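Local coordinates for protein Baccell_00875 (Bacteroides cellulosilyticus DSM 14838, PDB 5NOK) that is of unconfirmed function but is probably a polysaccharide-degrading enzyme, perhaps a lyase, that joins beta-sheet domains to a helical domain, at residues A[272-277]-A[303-308]; A[315-320]-A[329-334]; A[27-32]-A[121-126]. All coordinates share one frame; numbering follows the deposited sequence.

Contact 1: A[272-277]-A[303-308]; sequences KARVEC and LCFVEV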
loop_
_atom_site.group_PDB
_atom_site.type_symbol
_atom_site.label_atom_id
_atom_site.label_comp_id
_atom_site.label_asym_id
_atom_site.label_seq_id
_atom_site.Cartn_x
_atom_site.Cartn_y
_atom_site.Cartn_z
ATOM N N LYS A 272 18.662 -16.339 -8.763
ATOM C CA LYS A 272 18.975 -16.921 -7.472
ATOM C C LYS A 272 18.414 -16.026 -6.380
ATOM O O LYS A 272 18.508 -14.804 -6.444
ATOM C CB LYS A 272 20.477 -17.178 -7.341
ATOM C CG LYS A 272 20.925 -18.339 -8.240
ATOM C CD LYS A 272 22.374 -18.786 -8.029
ATOM C CE LYS A 272 23.385 -18.052 -8.916
ATOM N NZ LYS A 272 24.638 -18.847 -9.109
ATOM N N ALA A 273 17.762 -16.657 -5.413
ATOM C CA ALA A 273 17.215 -15.978 -4.241
ATOM C C ALA A 273 18.129 -16.221 -3.061
ATOM O O ALA A 273 18.629 -17.304 -2.888
ATOM C CB ALA A 273 15.819 -16.504 -3.920
ATOM N N ARG A 274 18.324 -15.195 -2.253
ATOM C CA ARG A 274 18.961 -15.331 -0.969
ATOM C C ARG A 274 17.954 -14.802 0.062
ATOM O O ARG A 274 17.599 -13.621 0.050
ATOM C CB ARG A 274 20.242 -14.515 -0.949
ATOM C CG ARG A 274 21.065 -14.698 0.328
ATOM C CD ARG A 274 22.075 -13.584 0.453
ATOM N NE ARG A 274 22.667 -13.545 1.783
ATOM C CZ ARG A 274 23.716 -14.254 2.187
ATOM N NH1 ARG A 274 24.337 -15.118 1.377
ATOM N NH2 ARG A 274 24.141 -14.094 3.441
ATOM N N VAL A 275 17.479 -15.696 0.916
ATOM C CA VAL A 275 16.531 -15.377 1.948
ATOM C C VAL A 275 17.259 -15.518 3.274
ATOM O O VAL A 275 17.826 -16.577 3.573
ATOM C CB VAL A 275 15.344 -16.349 1.914
ATOM C CG1 VAL A 275 14.265 -15.918 2.894
ATOM C CG2 VAL A 275 14.770 -16.438 0.501
ATOM N N GLU A 276 17.229 -14.448 4.070
ATOM C CA GLU A 276 17.952 -14.370 5.324
ATOM C C GLU A 276 16.999 -14.252 6.483
ATOM O O GLU A 276 16.015 -13.519 6.407
ATOM C CB GLU A 276 18.833 -13.120 5.329
ATOM C CG GLU A 276 19.912 -13.062 4.254
ATOM C CD GLU A 276 20.891 -11.889 4.459
ATOM O OE1 GLU A 276 20.553 -10.919 5.188
ATOM O OE2 GLU A 276 22.006 -11.932 3.884
ATOM N N CYS A 277 17.339 -14.911 7.577
ATOM C CA CYS A 277 16.604 -14.843 8.818
ATOM C C CYS A 277 17.592 -14.483 9.924
ATOM O O CYS A 277 18.434 -15.295 10.291
ATOM C CB CYS A 277 15.943 -16.183 9.071
ATOM S SG CYS A 277 15.075 -16.350 10.646
ATOM N N LEU A 303 22.707 -15.456 11.877
ATOM C CA LEU A 303 22.096 -15.403 10.584
ATOM C C LEU A 303 21.818 -16.844 10.132
ATOM O O LEU A 303 22.706 -17.684 10.186
ATOM C CB LEU A 303 23.071 -14.768 9.609
ATOM C CG LEU A 303 22.578 -14.649 8.171
ATOM C CD1 LEU A 303 21.366 -13.740 8.095
ATOM C CD2 LEU A 303 23.711 -14.110 7.320
ATOM N N CYS A 304 20.589 -17.131 9.721
ATOM C CA CYS A 304 20.307 -18.319 8.925
ATOM C C CYS A 304 19.974 -17.873 7.531
ATOM O O CYS A 304 19.308 -16.884 7.372
ATOM C CB CYS A 304 19.145 -19.090 9.491
ATOM S SG CYS A 304 19.590 -19.840 11.057
ATOM N N PHE A 305 20.433 -18.590 6.520
ATOM C CA PHE A 305 20.062 -18.227 5.153
ATOM C C PHE A 305 19.921 -19.418 4.193
ATOM O O PHE A 305 20.514 -20.461 4.369
ATOM C CB PHE A 305 21.003 -17.138 4.613
ATOM C CG PHE A 305 22.428 -17.583 4.474
ATOM C CD1 PHE A 305 23.304 -17.515 5.557
ATOM C CD2 PHE A 305 22.895 -18.094 3.262
ATOM C CE1 PHE A 305 24.620 -17.941 5.430
ATOM C CE2 PHE A 305 24.210 -18.527 3.128
ATOM C CZ PHE A 305 25.071 -18.443 4.215
ATOM N N VAL A 306 19.072 -19.224 3.203
ATOM C CA VAL A 306 18.765 -20.177 2.179
ATOM C C VAL A 306 19.192 -19.521 0.855
ATOM O O VAL A 306 18.922 -18.344 0.645
ATOM C CB VAL A 306 17.236 -20.447 2.171
ATOM C CG1 VAL A 306 16.830 -21.303 0.972
ATOM C CG2 VAL A 306 16.799 -21.104 3.479
ATOM N N GLU A 307 19.855 -20.272 -0.023
ATOM C CA GLU A 307 20.159 -19.807 -1.387
ATOM C C GLU A 307 19.624 -20.837 -2.382
ATOM O O GLU A 307 20.025 -22.005 -2.351
ATOM C CB GLU A 307 21.677 -19.550 -1.574
ATOM C CG GLU A 307 22.203 -18.455 -0.655
ATOM C CD GLU A 307 23.541 -17.825 -1.069
ATOM O OE1 GLU A 307 24.547 -18.574 -1.214
ATOM O OE2 GLU A 307 23.587 -16.557 -1.201
ATOM N N VAL A 308 18.683 -20.427 -3.229
ATOM C CA VAL A 308 18.057 -21.356 -4.179
ATOM C C VAL A 308 17.828 -20.710 -5.517
ATOM O O VAL A 308 17.591 -19.508 -5.581
ATOM C CB VAL A 308 16.681 -21.927 -3.721
ATOM C CG1 VAL A 308 16.863 -22.845 -2.539
ATOM C CG2 VAL A 308 15.647 -20.827 -3.454
#
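Arg274 and Glu307 face each other in a non-hydrogen-bonded antiparallel pair and form a salt bridge: Arg274 NH1 donates to Glu307 OE2 at 3.0 Å. The two side chains run side by side in the same direction, but the guanidinium and carboxylate planes stand nearly perpendicular, so NH1 meets OE2 from above the carboxylate rather than along a lone pair. On its own strand Arg274 also reaches Glu276, and here the geometry is flatter: NE, at 2.7 Å, and NH2, at 3.1 Å, both converge on Glu276 OE2, with that oxygen in the guanidinium plane. One arginine thus links two acids into a network, and three of its N-H groups are engaged.

The same guanidinium is stacked on Phe305. Arg274 CZ lies 4.3 Å from the ring centroid of Phe305, with planes 23° apart, a cation-pi contact over the ring face. The Arg274 chain gets there because CG is anti to the backbone N (chi1 -175°) and the chain stays extended to NE, carrying its end diagonally across to the ring. Leu303 fits beside them, CD1 against Glu276 CB at 3.8 Å and CD2 near Arg274 NH2.

Beneath this partly exposed face runs a ladder of six backbone hydrogen bonds, two each for the pairs Ala273–Val308, Val275–Val306 and Cys277–Cys304; Ala273 N to Val308 O, at 2.9 Å, is nearly straight. The side chains of these three pairs turn to the opposite, buried face, where Cys277 CB and Cys304 CB approach to 4.3 Å without a disulfide. Strands 259-262 and 293-300 continue the sheet on its two flanks. This is a regular antiparallel ladder whose buried face, with Val275 and Val308 on Phe318 of strand 314-322, is consistent with a curled or sandwich-like beta domain.

Contact 2: A[315-320]-A[329-334]; sequences EVRFDF and HADCLV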
loop_
_atom_site.group_PDB
_atom_site.type_symbol
_atom_site.label_atom_id
_atom_site.label_comp_id
_atom_site.label_asym_id
_atom_site.label_seq_id
_atom_site.Cartn_x
_atom_site.Cartn_y
_atom_site.Cartn_z
ATOM N N GLU A 315 3.889 -18.119 -7.048
ATOM C CA GLU A 315 4.128 -17.829 -5.648
ATOM C C GLU A 315 5.246 -18.721 -5.090
ATOM O O GLU A 315 5.250 -19.937 -5.296
ATOM C CB GLU A 315 2.827 -18.096 -4.869
ATOM C CG GLU A 315 2.774 -17.505 -3.472
ATOM C CD GLU A 315 2.774 -15.977 -3.460
ATOM O OE1 GLU A 315 2.531 -15.383 -4.547
ATOM O OE2 GLU A 315 3.011 -15.381 -2.364
ATOM N N VAL A 316 6.202 -18.113 -4.406
ATOM C CA VAL A 316 7.136 -18.864 -3.573
ATOM C C VAL A 316 7.079 -18.369 -2.124
ATOM O O VAL A 316 7.344 -17.209 -1.858
ATOM C CB VAL A 316 8.552 -18.798 -4.138
ATOM C CG1 VAL A 316 9.508 -19.616 -3.289
ATOM C CG2 VAL A 316 8.570 -19.319 -5.578
ATOM N N ARG A 317 6.685 -19.244 -1.207
ATOM C CA ARG A 317 6.697 -18.960 0.220
ATOM C C ARG A 317 7.885 -19.672 0.838
ATOM O O ARG A 317 8.078 -20.894 0.624
ATOM C CB ARG A 317 5.415 -19.446 0.866
ATOM C CG ARG A 317 5.248 -19.086 2.342
ATOM C CD ARG A 317 3.965 -19.703 2.893
ATOM N NE ARG A 317 3.954 -19.816 4.359
ATOM C CZ ARG A 317 3.229 -19.079 5.212
ATOM N NH1 ARG A 317 2.379 -18.141 4.796
ATOM N NH2 ARG A 317 3.342 -19.309 6.525
ATOM N N PHE A 318 8.699 -18.907 1.567
ATOM C CA PHE A 318 9.799 -19.466 2.322
ATOM C C PHE A 318 9.363 -19.500 3.780
ATOM O O PHE A 318 8.991 -18.457 4.307
ATOM C CB PHE A 318 11.054 -18.614 2.177
ATOM C CG PHE A 318 11.671 -18.682 0.826
ATOM C CD1 PHE A 318 12.450 -19.776 0.466
ATOM C CD2 PHE A 318 11.464 -17.676 -0.098
ATOM C CE1 PHE A 318 13.035 -19.851 -0.786
ATOM C CE2 PHE A 318 12.037 -17.739 -1.360
ATOM C CZ PHE A 318 12.810 -18.825 -1.710
ATOM N N ASP A 319 9.417 -20.667 4.419
ATOM C CA ASP A 319 9.065 -20.780 5.832
ATOM C C ASP A 319 10.330 -21.132 6.588
ATOM O O ASP A 319 11.125 -21.908 6.103
ATOM C CB ASP A 319 8.004 -21.856 6.076
ATOM C CG ASP A 319 6.614 -21.468 5.543
ATOM O OD1 ASP A 319 5.960 -20.598 6.131
ATOM O OD2 ASP A 319 6.133 -22.066 4.554
ATOM N N PHE A 320 10.522 -20.519 7.752
ATOM C CA PHE A 320 11.596 -20.893 8.656
ATOM C C PHE A 320 10.965 -21.513 9.879
ATOM O O PHE A 320 10.003 -20.974 10.374
ATOM C CB PHE A 320 12.412 -19.670 9.043
ATOM C CG PHE A 320 13.364 -19.246 7.991
ATOM C CD1 PHE A 320 12.951 -18.395 6.980
ATOM C CD2 PHE A 320 14.678 -19.725 7.983
ATOM C CE1 PHE A 320 13.839 -18.008 5.987
ATOM C CE2 PHE A 320 15.569 -19.343 6.991
ATOM C CZ PHE A 320 15.154 -18.484 5.989
ATOM N N HIS A 329 7.840 -16.467 7.911
ATOM C CA HIS A 329 7.900 -16.682 6.477
ATOM C C HIS A 329 8.254 -15.433 5.723
ATOM O O HIS A 329 8.301 -14.362 6.320
ATOM C CB HIS A 329 6.588 -17.282 5.967
ATOM C CG HIS A 329 5.476 -16.297 5.831
ATOM N ND1 HIS A 329 4.747 -15.838 6.909
ATOM C CD2 HIS A 329 4.958 -15.693 4.731
ATOM C CE1 HIS A 329 3.828 -14.993 6.473
ATOM N NE2 HIS A 329 3.933 -14.887 5.157
ATOM N N ALA A 330 8.573 -15.608 4.438
ATOM C CA ALA A 330 8.626 -14.533 3.441
ATOM C C ALA A 330 7.805 -14.941 2.240
ATOM O O ALA A 330 7.715 -16.143 1.929
ATOM C CB ALA A 330 10.053 -14.247 2.998
ATOM N N ASP A 331 7.237 -13.942 1.553
ATOM C CA ASP A 331 6.448 -14.160 0.321
ATOM C C ASP A 331 7.192 -13.541 -0.875
ATOM O O ASP A 331 7.413 -12.319 -0.923
ATOM C CB ASP A 331 5.049 -13.546 0.437
ATOM C CG ASP A 331 4.218 -14.137 1.598
ATOM O OD1 ASP A 331 4.104 -15.392 1.670
ATOM O OD2 ASP A 331 3.664 -13.343 2.436
ATOM N N CYS A 332 7.620 -14.396 -1.790
ATOM C CA CYS A 332 8.230 -13.994 -3.043
ATOM C C CYS A 332 7.401 -14.451 -4.241
ATOM O O CYS A 332 6.562 -15.336 -4.112
ATOM C CB CYS A 332 9.614 -14.597 -3.141
ATOM S SG CYS A 332 10.645 -14.157 -1.727
ATOM N N LEU A 333 7.647 -13.830 -5.399
ATOM C CA LEU A 333 6.968 -14.155 -6.650
ATOM C C LEU A 333 7.993 -14.449 -7.701
ATOM O O LEU A 333 8.978 -13.747 -7.795
ATOM C CB LEU A 333 6.147 -12.979 -7.140
ATOM C CG LEU A 333 5.311 -13.224 -8.398
ATOM C CD1 LEU A 333 4.187 -14.239 -8.151
ATOM C CD2 LEU A 333 4.717 -11.925 -8.897
ATOM N N VAL A 334 7.740 -15.462 -8.518
ATOM C CA VAL A 334 8.582 -15.745 -9.680
ATOM C C VAL A 334 7.752 -15.550 -10.932
ATOM O O VAL A 334 6.707 -16.183 -11.084
ATOM C CB VAL A 334 9.166 -17.147 -9.650
ATOM C CG1 VAL A 334 10.076 -17.361 -10.865
ATOM C CG2 VAL A 334 9.969 -17.333 -8.379
#
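His329 lies flat over one face of the Arg317 guanidinium, the planes only 8° apart, with Arg317 NH1 placed over the imidazole centre. Arg317 NH1 comes 3.6 Å from His329 CD2, and CZ sits over CG. Each group has a carboxylate at its edge: Asp319 grips the guanidinium, while Asp331 OD2 takes only a weak hydrogen bond from His329 NE2. Trp168, on another sheet, also meets the imidazole. On the opposite face of the sheet, with Val316 and Ala330, Cys332 SG approaches the edge of the Phe318 ring, 3.9 Å from Phe318 CE2, a sulfur-aromatic contact.

Arg317 NE is shared between the two Asp319 oxygens, at 2.8 Å from OD1 and 3.1 Å from OD2, and Arg317 NH2 adds a weak bond to OD1. This salt bridge holds the guanidinium flat for the stack. The imidazole is brought under it because CG of His329 stands between the backbone N and carbonyl carbon (chi1 78°). Replacing Arg317 with a leucine would probably leave the Asp319 carboxylate without its charge mate and His329 without the flat cover that restrains its rotation. Glu315 OE2 and Asp331 OD1 are like charges 4.2 Å apart; the other Glu315 oxygen, OE1, is held by Tyr585 OH.

Four backbone bonds join the strands, two between Val316 and Cys332 and two between Phe318 and Ala330. Beside them the apolar face closes with Val316 CG2 against Val334 CG2 at 3.7 Å. Asp331 also makes backbone bonds to Pro583 and Tyr585, so the hairpin edge meets a loop of the helical region. Strands 314-322 and 326-335 form an antiparallel beta hairpin, one face polar and stacked, the other hydrophobic, within the eight-stranded mixed sheet.

Contact 3: A[27-32]-A[121-126]; sequences FPVEMR and GDLVEE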
loop_
_atom_site.group_PDB
_atom_site.type_symbol
_atom_site.label_atom_id
_atom_site.label_comp_id
_atom_site.label_asym_id
_atom_site.label_seq_id
_atom_site.Cartn_x
_atom_site.Cartn_y
_atom_site.Cartn_z
ATOM N N PHE A 27 10.679 6.802 26.434
ATOM C CA PHE A 27 9.222 7.094 26.491
ATOM C C PHE A 27 8.426 5.882 26.980
ATOM O O PHE A 27 7.964 5.061 26.176
ATOM C CB PHE A 27 8.671 7.525 25.136
ATOM C CG PHE A 27 9.368 8.698 24.515
ATOM C CD1 PHE A 27 10.488 8.508 23.711
ATOM C CD2 PHE A 27 8.871 9.971 24.647
ATOM C CE1 PHE A 27 11.133 9.576 23.093
ATOM C CE2 PHE A 27 9.502 11.047 24.028
ATOM C CZ PHE A 27 10.644 10.848 23.259
ATOM N N PRO A 28 8.247 5.762 28.301
ATOM C CA PRO A 28 7.444 4.673 28.837
ATOM C C PRO A 28 5.985 4.659 28.325
ATOM O O PRO A 28 5.349 5.719 28.186
ATOM C CB PRO A 28 7.464 4.909 30.351
ATOM C CG PRO A 28 8.574 5.866 30.608
ATOM C CD PRO A 28 8.828 6.618 29.348
ATOM N N VAL A 29 5.477 3.454 28.062
ATOM C CA VAL A 29 4.105 3.269 27.613
ATOM C C VAL A 29 3.204 3.514 28.806
ATOM O O VAL A 29 3.434 2.971 29.865
ATOM C CB VAL A 29 3.871 1.849 27.032
ATOM C CG1 VAL A 29 2.387 1.570 26.827
ATOM C CG2 VAL A 29 4.629 1.681 25.726
ATOM N N GLU A 30 2.168 4.323 28.612
ATOM C CA GLU A 30 1.092 4.495 29.595
ATOM C C GLU A 30 -0.257 4.166 29.005
ATOM O O GLU A 30 -0.449 4.185 27.789
ATOM C CB GLU A 30 1.070 5.940 30.082
ATOM C CG GLU A 30 2.289 6.294 30.923
ATOM C CD GLU A 30 2.198 7.680 31.527
ATOM O OE1 GLU A 30 1.698 8.595 30.828
ATOM O OE2 GLU A 30 2.625 7.841 32.697
HETATM N N MSE A 31 -1.212 3.876 29.866
HETATM C CA MSE A 31 -2.535 3.527 29.398
HETATM C C MSE A 31 -3.625 3.816 30.367
HETATM O O MSE A 31 -3.386 3.967 31.561
HETATM C CB MSE A 31 -2.594 2.034 29.094
HETATM C CG MSE A 31 -2.501 1.226 30.386
HETATM SE SE MSE A 31 -1.592 -0.479 30.064
HETATM C CE MSE A 31 0.153 0.416 29.866
ATOM N N ARG A 32 -4.843 3.886 29.832
ATOM C CA ARG A 32 -6.056 3.917 30.630
ATOM C C ARG A 32 -6.818 2.633 30.290
ATOM O O ARG A 32 -6.983 2.292 29.126
ATOM C CB ARG A 32 -6.874 5.182 30.329
ATOM N N GLY A 121 9.497 0.111 30.986
ATOM C CA GLY A 121 8.818 1.041 30.075
ATOM C C GLY A 121 8.053 0.450 28.880
ATOM O O GLY A 121 7.452 1.209 28.122
ATOM N N ASP A 122 8.092 -0.876 28.680
ATOM C CA ASP A 122 7.259 -1.566 27.682
ATOM C C ASP A 122 6.004 -2.220 28.292
ATOM O O ASP A 122 6.025 -2.740 29.410
ATOM C CB ASP A 122 8.032 -2.714 27.049
ATOM C CG ASP A 122 9.313 -2.280 26.359
ATOM O OD1 ASP A 122 9.638 -1.058 26.252
ATOM O OD2 ASP A 122 9.989 -3.219 25.890
ATOM N N LEU A 123 4.941 -2.281 27.518
ATOM C CA LEU A 123 3.772 -3.033 27.914
ATOM C C LEU A 123 3.910 -4.461 27.419
ATOM O O LEU A 123 4.026 -4.710 26.216
ATOM C CB LEU A 123 2.544 -2.367 27.322
ATOM C CG LEU A 123 1.201 -3.082 27.328
ATOM C CD1 LEU A 123 0.747 -3.359 28.755
ATOM C CD2 LEU A 123 0.209 -2.187 26.591
ATOM N N VAL A 124 3.932 -5.408 28.334
ATOM C CA VAL A 124 3.920 -6.828 27.989
ATOM C C VAL A 124 2.511 -7.327 28.281
ATOM O O VAL A 124 2.030 -7.171 29.401
ATOM C CB VAL A 124 4.929 -7.583 28.850
ATOM C CG1 VAL A 124 5.010 -9.062 28.458
ATOM C CG2 VAL A 124 6.264 -6.879 28.762
ATOM N N GLU A 125 1.852 -7.896 27.281
ATOM C CA GLU A 125 0.499 -8.447 27.452
ATOM C C GLU A 125 0.543 -9.918 27.162
ATOM O O GLU A 125 1.083 -10.327 26.130
ATOM C CB GLU A 125 -0.470 -7.821 26.458
ATOM C CG GLU A 125 -0.740 -6.349 26.641
ATOM C CD GLU A 125 -2.064 -5.919 25.997
ATOM O OE1 GLU A 125 -2.165 -5.999 24.758
ATOM O OE2 GLU A 125 -3.003 -5.506 26.724
ATOM N N GLU A 126 -0.063 -10.720 28.027
ATOM C CA GLU A 126 -0.158 -12.154 27.795
ATOM C C GLU A 126 -1.643 -12.516 27.754
ATOM O O GLU A 126 -2.366 -12.228 28.701
ATOM C CB GLU A 126 0.600 -12.916 28.887
ATOM C CG GLU A 126 0.821 -14.397 28.572
ATOM C CD GLU A 126 0.967 -15.303 29.816
ATOM O OE1 GLU A 126 1.474 -14.856 30.886
ATOM O OE2 GLU A 126 0.570 -16.491 29.713
HETATM O O HOH W 1 8.256 2.492 25.723
#
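The carbonyl oxygen of Gly121 is gripped by two donors: Val29 N at 3.0 Å, through a nearly straight N-H (168°), and a water at 2.8 Å. That water also donates to Phe27 O, at 2.6 Å, so a single solvent molecule ties the two backbones together beside the direct bond. The setting is the tight beta-hairpin turn between strands 110-119 and 122-131, on which the chain leading into strand 29-33 docks. Gly121 has a positive phi of 76°, a conformation that favours glycine, and Pro28 CA adds a CA-H...O contact to the same Gly121 O, at 3.5 Å.

Beyond the turn the contact is purely apolar. Val29 and Leu123 both point their side chains toward the opposing segment and cross at about a right angle, with Val29 CG1 resting on Leu123 CB at 4.0 Å. Strand 40-45, the antiparallel partner of strand 29-33, helps cover this spot: Leu43 lies on Val29 and Ile40 on Leu123. With a single direct backbone bond and no beta bridge between the segments, the two-stranded sheet lies against the larger antiparallel sheet that holds strand 122-131 rather than pairing with it. Met31, a selenomethionine, comes over the branches of Leu123 from the far end. Its CG lies between backbone N and carbonyl carbon (chi1 69°), and the chain then bends twice, which places SE 3.9 Å from Leu123 CD1 and CE close to both Leu123 methyls.

From the N terminus, contact 3 comes first: it joins 27-32 to 121-126 and closes a loop of 88 residues, docking the two-stranded sheet at the start of the chain on the hairpin of the large antiparallel sheet. Contact 1 then closes a 25-residue loop and contact 2 a short hairpin connection. All three follow in series, with none enclosing or crossing another. Contacts 1 and 2 belong to the same mixed sheet, their centres about 11 Å apart, and their hydrophobic faces meet: Val275 and Val308 pack on Phe318, Val275 and Cys277 on Phe320. Contact 3 stands apart, about 20 Å from contact 2 at the nearest atoms.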